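Local structure of ThiJ/PfpI family protein (Francisella tularensis subsp. novicida, 4P5P) at residues Ser159-Glu162 with Glu163-Gly167. The protein belongs to the HSP31-like branch of the DJ-1/PfpI family and probably has glyoxalase III activity, although it has also been classed as a cysteine protease and virulence factor. Residues are numbered along the deposited sequence; the frame is centred on the assembly and turned at random.
Sequences SNNE and EKIVG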
ATOM      1  N   SER A 159       6.505  -6.449   9.848  1.00 17.52           N
ATOM      2  CA  SER A 159       7.493  -7.442  10.266  1.00 19.40           C
ATOM      3  C   SER A 159       6.835  -8.641  10.935  1.00 19.47           C
ATOM      4  O   SER A 159       5.729  -8.537  11.452  1.00 21.41           O
ATOM      5  CB  SER A 159       8.514  -6.807  11.215  1.00 21.32           C
ATOM      6  OG  SER A 159       7.935  -6.523  12.470  1.00 22.84           O
ATOM      7  N   ASN A 160       7.524  -9.781  10.934  1.00 20.44           N
ATOM      8  CA  ASN A 160       7.023 -10.961  11.629  1.00 18.90           C
ATOM      9  C   ASN A 160       6.835 -10.706  13.121  1.00 20.71           C
ATOM     10  O   ASN A 160       5.909 -11.226  13.734  1.00 20.67           O
ATOM     11  CB  ASN A 160       7.969 -12.141  11.424  1.00 19.96           C
ATOM     12  CG  ASN A 160       7.888 -12.703  10.036  1.00 21.25           C
ATOM     13  OD1 ASN A 160       6.926 -12.453   9.322  1.00 23.26           O
ATOM     14  ND2 ASN A 160       8.894 -13.476   9.642  1.00 21.27           N
ATOM     15  N   ASN A 161       7.726  -9.904  13.684  1.00 22.22           N
ATOM     16  CA  ASN A 161       7.656  -9.504  15.085  1.00 23.43           C
ATOM     17  C   ASN A 161       6.343  -8.778  15.360  1.00 23.18           C
ATOM     18  O   ASN A 161       5.597  -9.136  16.270  1.00 23.28           O
ATOM     19  CB  ASN A 161       8.855  -8.616  15.417  1.00 25.48           C
ATOM     20  CG  ASN A 161       8.836  -8.087  16.839  1.00 28.71           C
ATOM     21  OD1 ASN A 161       8.434  -8.776  17.788  1.00 29.89           O
ATOM     22  ND2 ASN A 161       9.307  -6.852  16.998  1.00 29.89           N
ATOM     23  N   GLU A 162       6.058  -7.765  14.548  1.00 22.41           N
ATOM     24  CA  GLU A 162       4.829  -6.995  14.695  1.00 21.88           C
ATOM     25  C   GLU A 162       3.612  -7.900  14.496  1.00 21.79           C
ATOM     26  O   GLU A 162       2.633  -7.792  15.229  1.00 22.81           O
ATOM     27  CB  GLU A 162       4.817  -5.814  13.711  1.00 22.20           C
ATOM     28  CG  GLU A 162       5.614  -4.621  14.214  1.00 21.39           C
ATOM     29  CD  GLU A 162       6.213  -3.752  13.117  1.00 20.73           C
ATOM     30  OE1 GLU A 162       6.580  -4.273  12.042  1.00 20.24           O
ATOM     31  OE2 GLU A 162       6.347  -2.529  13.346  1.00 22.47           O
ATOM     32  N   GLU A 163       3.675  -8.797  13.512  1.00 21.31           N
ATOM     33  CA  GLU A 163       2.572  -9.729  13.257  1.00 21.66           C
ATOM     34  C   GLU A 163       2.303 -10.640  14.472  1.00 22.88           C
ATOM     35  O   GLU A 163       1.154 -10.943  14.799  1.00 22.21           O
ATOM     36  CB  GLU A 163       2.861 -10.575  12.003  1.00 21.73           C
ATOM     37  CG  GLU A 163       1.614 -11.186  11.385  1.00 21.22           C
ATOM     38  CD  GLU A 163       0.774 -10.157  10.624  1.00 20.51           C
ATOM     39  OE1 GLU A 163       1.071  -9.930   9.430  1.00 20.48           O
ATOM     40  OE2 GLU A 163      -0.169  -9.575  11.209  1.00 22.03           O
ATOM     41  N   LYS A 164       3.366 -11.064  15.144  1.00 22.93           N
ATOM     42  CA  LYS A 164       3.242 -11.883  16.346  1.00 25.42           C
ATOM     43  C   LYS A 164       2.634 -11.094  17.508  1.00 25.28           C
ATOM     44  O   LYS A 164       1.787 -11.606  18.243  1.00 25.98           O
ATOM     45  CB  LYS A 164       4.614 -12.446  16.726  1.00 29.36           C
ATOM     46  CG  LYS A 164       4.573 -13.464  17.851  1.00 35.14           C
ATOM     47  CD  LYS A 164       5.937 -14.093  18.089  1.00 40.31           C
ATOM     48  CE  LYS A 164       5.914 -14.998  19.313  1.00 43.54           C
ATOM     49  NZ  LYS A 164       7.141 -15.831  19.431  1.00 45.82           N
ATOM     50  N   ILE A 165       3.061  -9.849  17.665  1.00 26.05           N
ATOM     51  CA  ILE A 165       2.534  -8.992  18.720  1.00 25.40           C
ATOM     52  C   ILE A 165       1.018  -8.814  18.602  1.00 26.51           C
ATOM     53  O   ILE A 165       0.319  -8.830  19.614  1.00 27.35           O
ATOM     54  CB  ILE A 165       3.227  -7.616  18.707  1.00 26.51           C
ATOM     55  CG1 ILE A 165       4.683  -7.768  19.160  1.00 26.35           C
ATOM     56  CG2 ILE A 165       2.511  -6.618  19.616  1.00 26.83           C
ATOM     57  CD1 ILE A 165       5.553  -6.564  18.862  1.00 26.48           C
ATOM     58  N   VAL A 166       0.504  -8.649  17.383  1.00 26.31           N
ATOM     59  CA  VAL A 166      -0.936  -8.439  17.191  1.00 27.78           C
ATOM     60  C   VAL A 166      -1.715  -9.761  17.091  1.00 28.64           C
ATOM     61  O   VAL A 166      -2.939  -9.760  16.912  1.00 29.73           O
ATOM     62  CB  VAL A 166      -1.227  -7.576  15.934  1.00 28.15           C
ATOM     63  CG1 VAL A 166      -0.578  -6.207  16.070  1.00 28.21           C
ATOM     64  CG2 VAL A 166      -0.767  -8.268  14.661  1.00 27.79           C
ATOM     65  N   GLY A 167      -1.001 -10.879  17.197  1.00 27.60           N
ATOM     66  CA  GLY A 167      -1.620 -12.188  17.312  1.00 27.99           C
ATOM     67  C   GLY A 167      -2.211 -12.777  16.044  1.00 28.06           C
ATOM     68  O   GLY A 167      -3.122 -13.601  16.112  1.00 29.19           O
TER
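Glu163 N, Lys164 N, Ile165 N and Val166 N bond back to the carbonyl oxygens of Ser159, Asn160, Asn161 and Glu162 in turn, winding a helix of under two turns, with Glu163 N 2.9 Å from Ser159 O. At its start Ser159 is the N-cap: OG accepts from Glu162 N at 3.1 Å, nearly straight at 165°. Glu162 returns the bond, its OE1 taking Ser159 N at 3.1 Å almost along the C-O axis. This reciprocal pair is a capping box. The Ser159 hydroxyl also donates to OE1 at 2.7 Å, from above the carboxylate plane. With CG beside its own backbone N (chi1 -81°) and the chain extended beyond it, Glu162 reaches back to the N-terminal end of the helix, where Gln207 adds to OE1 while Trp193 N and Asn208 hold OE2. Buried Glu163 swings CG anti to the backbone N and bends at chi2 (75°), bringing OE2 into a hydrogen bond with His102 and OE1 into one with His133; His133 directly follows Cys132, modified to 3-sulfinoalanine in this crystal. On the exposed flank, Ile165 lays CG1 3.3 Å from Asn161 O, while its CD1 comes within 3.8 Å of Asn161 OD1; the amide nitrogen of Asn161 bonds to Glu192. Val166 places CG2 3.5 Å from Glu162 O. Gly167, with positive phi, ends the helix in a Schellman motif, its N bonding to Lys164 O at 3.1 Å.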